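Local coordinates for protein CD160 antigen (Homo sapiens, PDB 6NGG) that acts as an immune-cell receptor for MHC class I molecules and TNFRSF14, delivering stimulatory or inhibitory signals that regulate activation and differentiation, at residues E11-N16 and I74-P79; M33-D38 and L70-S75. The protein carries 1 engineered substitution. All blocks are in the same frame, centred on the assembly; numbering follows the deposited sequence.

Contact 1: E11-N16 and I74-P79; sequences EGTRLN and ISQVTP
L15 and I74 form an antiparallel hydrogen-bonded pair, and both side chains leave the backbone on the same face of the sheet. L15 N donates to I74 O at 3.0 Å, in the plane of that carbonyl. I74 N returns a bond to L15 O at 2.9 Å, nearly along the C=O axis and almost straight (173° at the hydrogen). L15 has CG anti to its backbone N (chi1 180°). This brings CD2 beside CG2 of V77, and the two side chains cross obliquely. L15 CB and V77 CG2 are 3.9 Å apart. Y113 touches both L15 and V77. The backbone nitrogen of V77 is buried here with no partner in the model.

R14 and N16 occupy the other face. The R14 chain is extended, and its guanidinium turns side-on to the N16 amide. NE reaches N16 OD1 at 3.0 Å on a lone pair. NH2 meets the same OD1 at 3.2 Å from above the carbonyl plane. Two donors on one oxygen restrict the swing of both groups. N16 ND2 also binds S9 OG.

T13 points at the other segment, and its side chain crosses the bent Q76 chain obliquely, bringing T13 OG1 2.8 Å from Q76 NE2 at an angle too poor for a hydrogen bond. T13 belongs to a type II' turn from E11 to R14, with G12 in second position. Paired backbone bonds between E11 and R14 close this tight hairpin. The arrangement is that of an immunoglobulin sandwich, where the first hairpin of the three-stranded sheet pairs with strand 67-74 at its end.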
ATOM      1  N   GLU A  11      14.066  -1.549   9.598  1.00 20.38           N
ATOM      2  CA  GLU A  11      15.312  -2.176  10.009  1.00 23.14           C
ATOM      3  C   GLU A  11      16.399  -1.264   9.470  1.00 22.54           C
ATOM      4  O   GLU A  11      16.328  -0.809   8.334  1.00 21.86           O
ATOM      5  CB  GLU A  11      15.430  -3.632   9.484  1.00 25.22           C
ATOM      6  CG  GLU A  11      16.837  -4.229   9.485  1.00 31.34           C
ATOM      7  CD  GLU A  11      16.857  -5.740   9.197  1.00 35.47           C
ATOM      8  OE1 GLU A  11      15.879  -6.264   8.615  1.00 37.65           O
ATOM      9  OE2 GLU A  11      17.835  -6.415   9.592  1.00 43.73           O
ATOM     10  N   GLY A  12      17.361  -0.938  10.307  1.00 22.59           N
ATOM     11  CA  GLY A  12      18.399  -0.013   9.912  1.00 20.99           C
ATOM     12  C   GLY A  12      17.855   1.321   9.567  1.00 21.34           C
ATOM     13  O   GLY A  12      17.061   1.910  10.312  1.00 25.34           O
ATOM     14  N   THR A  13      18.227   1.801   8.411  1.00 21.02           N
ATOM     15  CA  THR A  13      17.732   3.050   7.900  1.00 23.60           C
ATOM     16  C   THR A  13      16.497   2.909   6.974  1.00 23.36           C
ATOM     17  O   THR A  13      15.888   3.881   6.501  1.00 25.56           O
ATOM     18  CB  THR A  13      18.936   3.761   7.259  1.00 27.55           C
ATOM     19  OG1 THR A  13      18.801   5.170   7.441  1.00 35.88           O
ATOM     20  CG2 THR A  13      19.067   3.444   5.796  1.00 23.45           C
ATOM     21  N   ARG A  14      16.098   1.680   6.756  1.00 23.44           N
ATOM     22  CA  ARG A  14      15.071   1.346   5.773  1.00 21.69           C
ATOM     23  C   ARG A  14      13.673   1.268   6.462  1.00 19.79           C
ATOM     24  O   ARG A  14      13.541   0.666   7.542  1.00 20.04           O
ATOM     25  CB  ARG A  14      15.512   0.007   5.133  1.00 23.66           C
ATOM     26  CG  ARG A  14      14.438  -0.782   4.472  1.00 24.88           C
ATOM     27  CD  ARG A  14      15.046  -2.025   3.856  1.00 26.96           C
ATOM     28  NE  ARG A  14      13.930  -2.837   3.398  1.00 30.45           N
ATOM     29  CZ  ARG A  14      13.964  -3.767   2.447  1.00 31.10           C
ATOM     30  NH1 ARG A  14      15.118  -4.072   1.786  1.00 28.68           N
ATOM     31  NH2 ARG A  14      12.819  -4.393   2.175  1.00 30.82           N
ATOM     32  N   LEU A  15      12.657   1.810   5.790  1.00 17.25           N
ATOM     33  CA  LEU A  15      11.256   1.780   6.230  1.00 15.39           C
ATOM     34  C   LEU A  15      10.415   1.150   5.137  1.00 15.47           C
ATOM     35  O   LEU A  15      10.496   1.549   3.941  1.00 14.42           O
ATOM     36  CB  LEU A  15      10.761   3.184   6.411  1.00 16.69           C
ATOM     37  CG  LEU A  15       9.288   3.341   6.872  1.00 16.57           C
ATOM     38  CD1 LEU A  15       8.979   2.633   8.135  1.00 17.14           C
ATOM     39  CD2 LEU A  15       9.008   4.828   6.986  1.00 17.61           C
ATOM     40  N   ASN A  16       9.643   0.147   5.503  1.00 15.67           N
ATOM     41  CA  ASN A  16       8.758  -0.479   4.533  1.00 17.19           C
ATOM     42  C   ASN A  16       7.289  -0.124   4.805  1.00 15.17           C
ATOM     43  O   ASN A  16       6.822  -0.337   5.942  1.00 14.18           O
ATOM     44  CB  ASN A  16       8.943  -1.996   4.631  1.00 18.46           C
ATOM     45  CG  ASN A  16      10.380  -2.420   4.541  1.00 20.31           C
ATOM     46  OD1 ASN A  16      11.040  -2.159   3.559  1.00 24.34           O
ATOM     47  ND2 ASN A  16      10.887  -3.070   5.619  1.00 17.26           N
ATOM     48  N   ILE A  74      11.383   2.503   1.386  1.00 18.30           N
ATOM     49  CA  ILE A  74      12.171   3.713   1.454  1.00 17.93           C
ATOM     50  C   ILE A  74      13.554   3.291   2.037  1.00 17.45           C
ATOM     51  O   ILE A  74      13.654   2.880   3.154  1.00 14.02           O
ATOM     52  CB  ILE A  74      11.485   4.758   2.316  1.00 18.77           C
ATOM     53  CG1 ILE A  74      10.138   5.170   1.729  1.00 20.54           C
ATOM     54  CG2 ILE A  74      12.344   5.985   2.496  1.00 22.22           C
ATOM     55  CD1 ILE A  74       9.196   5.763   2.747  1.00 23.67           C
ATOM     56  N   SER A  75      14.622   3.406   1.262  1.00 17.98           N
ATOM     57  CA  SER A  75      15.951   2.911   1.740  1.00 20.65           C
ATOM     58  C   SER A  75      16.532   3.786   2.878  1.00 20.97           C
ATOM     59  O   SER A  75      17.181   3.296   3.769  1.00 21.26           O
ATOM     60  CB  SER A  75      16.939   2.898   0.565  1.00 23.64           C
ATOM     61  OG  SER A  75      16.418   2.072  -0.462  1.00 22.54           O
ATOM     62  N   GLN A  76      16.315   5.086   2.787  1.00 21.46           N
ATOM     63  CA  GLN A  76      16.683   6.050   3.767  1.00 24.28           C
ATOM     64  C   GLN A  76      15.576   7.117   3.810  1.00 22.04           C
ATOM     65  O   GLN A  76      15.237   7.751   2.760  1.00 23.28           O
ATOM     66  CB  GLN A  76      17.990   6.723   3.302  1.00 29.99           C
ATOM     67  CG  GLN A  76      18.398   7.965   4.103  1.00 36.52           C
ATOM     68  CD  GLN A  76      19.281   7.632   5.273  1.00 40.82           C
ATOM     69  OE1 GLN A  76      20.416   7.175   5.078  1.00 48.10           O
ATOM     70  NE2 GLN A  76      18.789   7.850   6.493  1.00 44.75           N
ATOM     71  N   VAL A  77      15.015   7.344   4.964  1.00 18.13           N
ATOM     72  CA  VAL A  77      13.940   8.323   5.088  1.00 19.67           C
ATOM     73  C   VAL A  77      14.541   9.746   5.067  1.00 22.28           C
ATOM     74  O   VAL A  77      15.406  10.061   5.840  1.00 20.53           O
ATOM     75  CB  VAL A  77      13.094   8.088   6.361  1.00 19.61           C
ATOM     76  CG1 VAL A  77      11.960   9.094   6.515  1.00 20.14           C
ATOM     77  CG2 VAL A  77      12.426   6.715   6.280  1.00 19.76           C
ATOM     78  N   THR A  78      14.089  10.570   4.164  1.00 21.72           N
ATOM     79  CA  THR A  78      14.436  12.018   4.110  1.00 24.52           C
ATOM     80  C   THR A  78      13.192  12.927   4.241  1.00 24.09           C
ATOM     81  O   THR A  78      12.030  12.439   4.364  1.00 21.35           O
ATOM     82  CB  THR A  78      15.092  12.316   2.750  1.00 26.52           C
ATOM     83  OG1 THR A  78      14.076  12.346   1.716  1.00 28.17           O
ATOM     84  CG2 THR A  78      16.181  11.301   2.434  1.00 25.75           C
ATOM     85  N   PRO A  79      13.396  14.256   4.203  1.00 23.87           N
ATOM     86  CA  PRO A  79      12.240  15.149   4.254  1.00 23.17           C
ATOM     87  C   PRO A  79      11.272  14.971   3.113  1.00 20.60           C
ATOM     88  O   PRO A  79      10.103  15.179   3.274  1.00 21.58           O
ATOM     89  CB  PRO A  79      12.892  16.560   4.261  1.00 26.87           C
ATOM     90  CG  PRO A  79      14.260  16.332   4.865  1.00 26.66           C
ATOM     91  CD  PRO A  79      14.658  15.031   4.198  1.00 27.09           C
TER

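Contact 2: M33-D38 and L70-S75; sequences MFLCKD and LMFTIS. Engineered in segment 33-38: M33 (natural residue Val).
L70 puts one methyl, CD2, into a shallow hollow on the inner side of strand 31-37. The floor is the backbone around F34, whose CA lies 3.7 Å from L70 CD2. M33 CB borders the hollow at 4.2 Å from that methyl, and L35 CB at 4.5 Å. L70 holds CG anti to its backbone N (chi1 163°), which carries the branch across to the facing strand.

A second bump comes from L35. Its CD2 fits against the root of the F72 side chain, 3.7 Å from both F72 CB and F72 CD2. The two side chains cross at about a right angle, and the methyl approaches the ring obliquely.

M33 is an engineered residue, valine in the natural protein. Its SD comes near the backbone N of L70, and the bend at the thioether (chi3 -72°) keeps CE beside the same atom.

F34 points away from strand 67-74. Its ring edge lies against C36 SG, whose disulfide partner is C43. L52 and K50 of strand 50-52 touch L70, and K50 also touches F72.

The axes of 33-37 and 70-74 approach to 7.9 Å at 36°, too far apart for backbone pairing. Apolar side chains fill the gap. This is face-to-face packing between the two sheets of an immunoglobulin β-sandwich, in the buried middle of the domain.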
ATOM      1  N   MET A  33      -3.458  -2.645  -6.666  1.00 13.45           N
ATOM      2  CA  MET A  33      -3.156  -2.023  -5.384  1.00 13.01           C
ATOM      3  C   MET A  33      -2.198  -0.888  -5.648  1.00 12.43           C
ATOM      4  O   MET A  33      -1.352  -0.967  -6.516  1.00 12.13           O
ATOM      5  CB  MET A  33      -2.473  -3.014  -4.432  1.00 12.99           C
ATOM      6  CG  MET A  33      -3.329  -4.258  -4.045  1.00 13.89           C
ATOM      7  SD  MET A  33      -2.412  -5.542  -3.009  1.00  9.27           S
ATOM      8  CE  MET A  33      -1.299  -6.270  -4.183  1.00 13.68           C
ATOM      9  N   PHE A  34      -2.304   0.162  -4.858  1.00 13.20           N
ATOM     10  CA  PHE A  34      -1.400   1.311  -4.982  1.00 13.77           C
ATOM     11  C   PHE A  34      -1.363   2.159  -3.705  1.00 12.81           C
ATOM     12  O   PHE A  34      -2.200   2.102  -2.878  1.00 11.44           O
ATOM     13  CB  PHE A  34      -1.760   2.135  -6.248  1.00 14.08           C
ATOM     14  CG  PHE A  34      -3.257   2.508  -6.378  1.00 13.65           C
ATOM     15  CD1 PHE A  34      -4.183   1.612  -6.907  1.00 14.75           C
ATOM     16  CD2 PHE A  34      -3.699   3.764  -5.999  1.00 15.76           C
ATOM     17  CE1 PHE A  34      -5.506   1.937  -7.015  1.00 15.31           C
ATOM     18  CE2 PHE A  34      -5.032   4.111  -6.118  1.00 16.47           C
ATOM     19  CZ  PHE A  34      -5.942   3.173  -6.594  1.00 15.68           C
ATOM     20  N   LEU A  35      -0.303   2.908  -3.569  1.00 13.51           N
ATOM     21  CA  LEU A  35      -0.055   3.683  -2.387  1.00 13.59           C
ATOM     22  C   LEU A  35       0.150   5.085  -2.883  1.00 14.12           C
ATOM     23  O   LEU A  35       0.992   5.312  -3.766  1.00 12.35           O
ATOM     24  CB  LEU A  35       1.259   3.164  -1.732  1.00 12.92           C
ATOM     25  CG  LEU A  35       1.799   4.087  -0.592  1.00 13.85           C
ATOM     26  CD1 LEU A  35       0.899   3.982   0.638  1.00 13.69           C
ATOM     27  CD2 LEU A  35       3.160   3.780  -0.206  1.00 12.65           C
ATOM     28  N   CYS A  36      -0.593   6.017  -2.292  1.00 16.14           N
ATOM     29  CA  CYS A  36      -0.464   7.448  -2.627  1.00 16.66           C
ATOM     30  C   CYS A  36      -0.003   8.288  -1.429  1.00 15.44           C
ATOM     31  O   CYS A  36      -0.207   7.894  -0.266  1.00 15.43           O
ATOM     32  CB  CYS A  36      -1.830   7.962  -3.107  1.00 19.82           C
ATOM     33  SG  CYS A  36      -2.409   7.309  -4.688  1.00 21.55           S
ATOM     34  N   LYS A  37       0.664   9.405  -1.742  1.00 14.71           N
ATOM     35  CA  LYS A  37       1.189  10.361  -0.790  1.00 16.28           C
ATOM     36  C   LYS A  37       0.600  11.732  -1.053  1.00 16.17           C
ATOM     37  O   LYS A  37       0.815  12.284  -2.114  1.00 17.81           O
ATOM     38  CB  LYS A  37       2.688  10.415  -0.855  1.00 16.11           C
ATOM     39  CG  LYS A  37       3.326  11.317   0.173  1.00 16.36           C
ATOM     40  CD  LYS A  37       4.849  11.294   0.036  1.00 16.24           C
ATOM     41  CE  LYS A  37       5.438  12.217   1.074  1.00 17.12           C
ATOM     42  NZ  LYS A  37       5.057  13.629   0.832  1.00 16.10           N
ATOM     43  N   ASP A  38      -0.137  12.264  -0.083  1.00 16.60           N
ATOM     44  CA  ASP A  38      -0.595  13.693  -0.064  1.00 17.46           C
ATOM     45  C   ASP A  38      -1.363  14.112  -1.282  1.00 17.45           C
ATOM     46  O   ASP A  38      -1.122  15.181  -1.826  1.00 16.24           O
ATOM     47  CB  ASP A  38       0.585  14.667   0.056  1.00 19.24           C
ATOM     48  CG  ASP A  38       1.338  14.575   1.363  1.00 19.34           C
ATOM     49  OD1 ASP A  38       0.744  14.509   2.437  1.00 18.81           O
ATOM     50  OD2 ASP A  38       2.562  14.681   1.313  1.00 20.79           O
ATOM     51  N   LEU A  70       1.132  -5.329  -1.025  1.00 15.28           N
ATOM     52  CA  LEU A  70       2.037  -4.360  -1.712  1.00 15.06           C
ATOM     53  C   LEU A  70       2.994  -3.747  -0.702  1.00 16.20           C
ATOM     54  O   LEU A  70       2.574  -3.288   0.361  1.00 15.04           O
ATOM     55  CB  LEU A  70       1.277  -3.278  -2.381  1.00 16.02           C
ATOM     56  CG  LEU A  70       2.001  -1.987  -2.805  1.00 18.53           C
ATOM     57  CD1 LEU A  70       2.990  -2.349  -3.857  1.00 21.57           C
ATOM     58  CD2 LEU A  70       1.055  -1.008  -3.394  1.00 19.66           C
ATOM     59  N   MET A  71       4.287  -3.745  -1.019  1.00 15.56           N
ATOM     60  CA  MET A  71       5.295  -3.164  -0.073  1.00 17.50           C
ATOM     61  C   MET A  71       6.089  -2.107  -0.831  1.00 16.76           C
ATOM     62  O   MET A  71       6.560  -2.376  -1.980  1.00 15.61           O
ATOM     63  CB  MET A  71       6.176  -4.234   0.571  1.00 19.03           C
ATOM     64  CG  MET A  71       7.331  -3.674   1.418  1.00 21.01           C
ATOM     65  SD  MET A  71       8.484  -4.892   2.100  1.00 19.92           S
ATOM     66  CE  MET A  71       7.299  -5.685   3.084  1.00 22.09           C
ATOM     67  N   PHE A  72       6.051  -0.878  -0.308  1.00 15.89           N
ATOM     68  CA  PHE A  72       6.837   0.215  -0.826  1.00 17.28           C
ATOM     69  C   PHE A  72       8.012   0.417   0.130  1.00 17.35           C
ATOM     70  O   PHE A  72       7.807   0.619   1.330  1.00 15.33           O
ATOM     71  CB  PHE A  72       5.987   1.450  -0.924  1.00 18.80           C
ATOM     72  CG  PHE A  72       6.738   2.664  -1.340  1.00 18.29           C
ATOM     73  CD1 PHE A  72       7.261   2.751  -2.620  1.00 19.83           C
ATOM     74  CD2 PHE A  72       6.868   3.755  -0.473  1.00 19.06           C
ATOM     75  CE1 PHE A  72       7.918   3.891  -3.055  1.00 20.67           C
ATOM     76  CE2 PHE A  72       7.551   4.889  -0.908  1.00 20.14           C
ATOM     77  CZ  PHE A  72       8.114   4.933  -2.176  1.00 20.39           C
ATOM     78  N   THR A  73       9.235   0.374  -0.387  1.00 16.44           N
ATOM     79  CA  THR A  73      10.414   0.479   0.467  1.00 18.61           C
ATOM     80  C   THR A  73      11.114   1.824   0.272  1.00 18.91           C
ATOM     81  O   THR A  73      11.299   2.261  -0.855  1.00 20.04           O
ATOM     82  CB  THR A  73      11.381  -0.703   0.278  1.00 20.40           C
ATOM     83  OG1 THR A  73      10.718  -1.935   0.652  1.00 24.66           O
ATOM     84  CG2 THR A  73      12.629  -0.540   1.229  1.00 20.11           C
ATOM     85  N   ILE A  74      11.383   2.503   1.386  1.00 18.30           N
ATOM     86  CA  ILE A  74      12.171   3.713   1.454  1.00 17.93           C
ATOM     87  C   ILE A  74      13.554   3.291   2.037  1.00 17.45           C
ATOM     88  O   ILE A  74      13.654   2.880   3.154  1.00 14.02           O
ATOM     89  CB  ILE A  74      11.485   4.758   2.316  1.00 18.77           C
ATOM     90  CG1 ILE A  74      10.138   5.170   1.729  1.00 20.54           C
ATOM     91  CG2 ILE A  74      12.344   5.985   2.496  1.00 22.22           C
ATOM     92  CD1 ILE A  74       9.196   5.763   2.747  1.00 23.67           C
ATOM     93  N   SER A  75      14.622   3.406   1.262  1.00 17.98           N
ATOM     94  CA  SER A  75      15.951   2.911   1.740  1.00 20.65           C
ATOM     95  C   SER A  75      16.532   3.786   2.878  1.00 20.97           C
ATOM     96  O   SER A  75      17.181   3.296   3.769  1.00 21.26           O
ATOM     97  CB  SER A  75      16.939   2.898   0.565  1.00 23.64           C
ATOM     98  OG  SER A  75      16.418   2.072  -0.462  1.00 22.54           O
TER

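In the fold
Both contacts use strand 67-74 and its exit, and they share I74 and S75. Contact 1 joins the end of this strand to strand 14-22 within one sheet. Contact 2 joins its earlier part to strand 31-37 of the other sheet. Their centres are 12 Å apart. N16 of contact 1 and T73 of contact 2 probably hydrogen-bond, with N16 OD1 2.9 Å from T73 OG1. N16 CB also packs on M71 SD at 3.9 Å. The centre of contact 2 lies about 5 Å from the chain centre, that of contact 1 about 16 Å, so the pair runs from the core to one end of the Ig-like V-type domain.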